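Local structure of transcriptional regulator, MarR family (Bacillus cereus, 4XRF) at residues Y45-A50 against V88-L93. The protein probably binds DNA through a winged helix-turn-helix domain and regulates transcription, as a MepR-like member of the MarR family. Numbering follows the deposited sequence.
With PO4 (phosphate ion), chain D.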
# COMPACT_ATOMS: atom_id res chain seq x y z
N TYR A 45 21.16 -10.01 -22.44
CA TYR A 45 22.08 -11.15 -22.48
C TYR A 45 21.50 -12.41 -23.13
O TYR A 45 22.20 -13.40 -23.26
CB TYR A 45 22.56 -11.48 -21.07
CG TYR A 45 23.38 -10.38 -20.43
CD1 TYR A 45 24.74 -10.22 -20.75
CD2 TYR A 45 22.82 -9.53 -19.50
CE1 TYR A 45 25.51 -9.22 -20.15
CE2 TYR A 45 23.57 -8.53 -18.90
CZ TYR A 45 24.91 -8.39 -19.22
OH TYR A 45 25.64 -7.39 -18.62
N GLY A 46 20.22 -12.37 -23.53
CA GLY A 46 19.56 -13.57 -24.03
C GLY A 46 19.32 -14.55 -22.89
O GLY A 46 19.39 -14.16 -21.71
N ALA A 47 19.06 -15.82 -23.24
CA ALA A 47 18.82 -16.89 -22.27
C ALA A 47 19.90 -16.94 -21.19
O ALA A 47 21.10 -17.01 -21.48
CB ALA A 47 18.74 -18.25 -22.98
N SER A 48 19.46 -16.96 -19.93
CA SER A 48 20.37 -16.95 -18.79
C SER A 48 19.94 -17.91 -17.68
O SER A 48 18.75 -18.22 -17.56
CB SER A 48 20.46 -15.52 -18.21
OG SER A 48 20.50 -14.53 -19.24
N ARG A 49 20.90 -18.37 -16.88
CA ARG A 49 20.60 -19.16 -15.69
C ARG A 49 19.77 -18.39 -14.68
O ARG A 49 19.97 -17.17 -14.48
CB ARG A 49 21.88 -19.67 -15.02
CG ARG A 49 22.58 -20.81 -15.75
CD ARG A 49 23.82 -21.27 -14.99
NE ARG A 49 24.81 -20.19 -14.97
CZ ARG A 49 25.66 -19.95 -13.98
NH1 ARG A 49 25.68 -20.69 -12.87
NH2 ARG A 49 26.51 -18.94 -14.11
N ALA A 50 18.84 -19.10 -14.03
CA ALA A 50 18.00 -18.51 -12.98
C ALA A 50 18.87 -18.04 -11.82
O ALA A 50 18.60 -17.03 -11.21
CB ALA A 50 16.95 -19.52 -12.49
N VAL A 88 20.65 -27.51 -14.11
CA VAL A 88 20.82 -26.19 -14.71
C VAL A 88 19.48 -25.70 -15.25
O VAL A 88 18.97 -26.26 -16.22
CB VAL A 88 21.84 -26.23 -15.86
CG1 VAL A 88 22.04 -24.84 -16.45
CG2 VAL A 88 23.18 -26.81 -15.37
N VAL A 89 18.94 -24.66 -14.62
CA VAL A 89 17.65 -24.05 -14.97
C VAL A 89 17.91 -22.79 -15.79
O VAL A 89 18.55 -21.84 -15.30
CB VAL A 89 16.84 -23.70 -13.70
CG1 VAL A 89 15.47 -23.10 -14.04
CG2 VAL A 89 16.69 -24.91 -12.78
N ILE A 90 17.43 -22.79 -17.03
CA ILE A 90 17.60 -21.67 -17.94
C ILE A 90 16.28 -20.91 -18.16
O ILE A 90 15.23 -21.52 -18.40
CB ILE A 90 18.12 -22.13 -19.32
CG1 ILE A 90 19.34 -23.06 -19.19
CG2 ILE A 90 18.41 -20.93 -20.22
CD1 ILE A 90 20.57 -22.42 -18.61
N ILE A 91 16.36 -19.58 -18.10
CA ILE A 91 15.23 -18.70 -18.36
C ILE A 91 15.47 -17.93 -19.67
O ILE A 91 16.58 -17.44 -19.93
CB ILE A 91 14.97 -17.70 -17.20
CG1 ILE A 91 15.04 -18.40 -15.82
CG2 ILE A 91 13.65 -16.96 -17.39
CD1 ILE A 91 14.11 -19.58 -15.65
N GLU A 92 14.42 -17.83 -20.47
CA GLU A 92 14.51 -17.27 -21.80
C GLU A 92 13.27 -16.42 -22.10
O GLU A 92 12.16 -16.83 -21.80
CB GLU A 92 14.57 -18.40 -22.80
CG GLU A 92 14.82 -17.94 -24.21
CD GLU A 92 15.08 -19.10 -25.14
OE1 GLU A 92 14.11 -19.79 -25.54
OE2 GLU A 92 16.25 -19.33 -25.47
N LEU A 93 13.49 -15.27 -22.72
CA LEU A 93 12.41 -14.40 -23.19
C LEU A 93 11.61 -15.10 -24.29
O LEU A 93 12.19 -15.74 -25.17
CB LEU A 93 13.05 -13.13 -23.74
CG LEU A 93 12.53 -11.73 -23.50
CD1 LEU A 93 12.11 -11.47 -22.06
CD2 LEU A 93 13.63 -10.78 -23.96
P PO4 D . 27.96 -20.20 -10.16
O1 PO4 D . 28.76 -21.23 -10.86
O2 PO4 D . 28.31 -20.18 -8.67
O3 PO4 D . 28.19 -18.85 -10.75
O4 PO4 D . 26.44 -20.55 -10.26
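Two nearly straight backbone bonds join Ser-48 to Ile-91: Ser-48 N reaches Ile-91 O at 2.9 Å, and Ile-91 N returns to Ser-48 O at 2.8 Å. They make this an antiparallel hydrogen-bonded pair and attach the short strand 48-49 to the edge of the wing hairpin of a winged helix-turn-helix; strand 89-93 of that hairpin pairs along its other edge with strand 77-81. A third bond, Ala-50 N to Val-89 O at 3.0 Å, ends the pairing just as helix 50-57 begins, using an N-H of the first turn that has no helical acceptor. At the preceding turn Gly-46 leaves helix 33-45 with positive phi (71°), a conformation open to glycine because it has no CB; its O takes the hydroxyl of Ser-48 from above the carbonyl plane (Ser-48 OG to Gly-46 O, 2.7 Å).

Apolar packing follows. Small Ala-50 lets its CB sit 4.0 Å from Ile-91 CG1, and branched Ile-91 continues inward to Leu-42 and Leu-53. On the face of Arg-49 and Ile-90, the arginine's aliphatic part obliquely crosses the isoleucine, Arg-49 CG lying 3.8 Å from Ile-90 CD1. Bent at chi3 (-66°), the same long chain brings its guanidinium to a phosphate ion, probably from the crystallisation liquor, where Arg-49 NH1 donates to phosphate O4 at 2.7 Å, with phosphorus in the guanidinium plane.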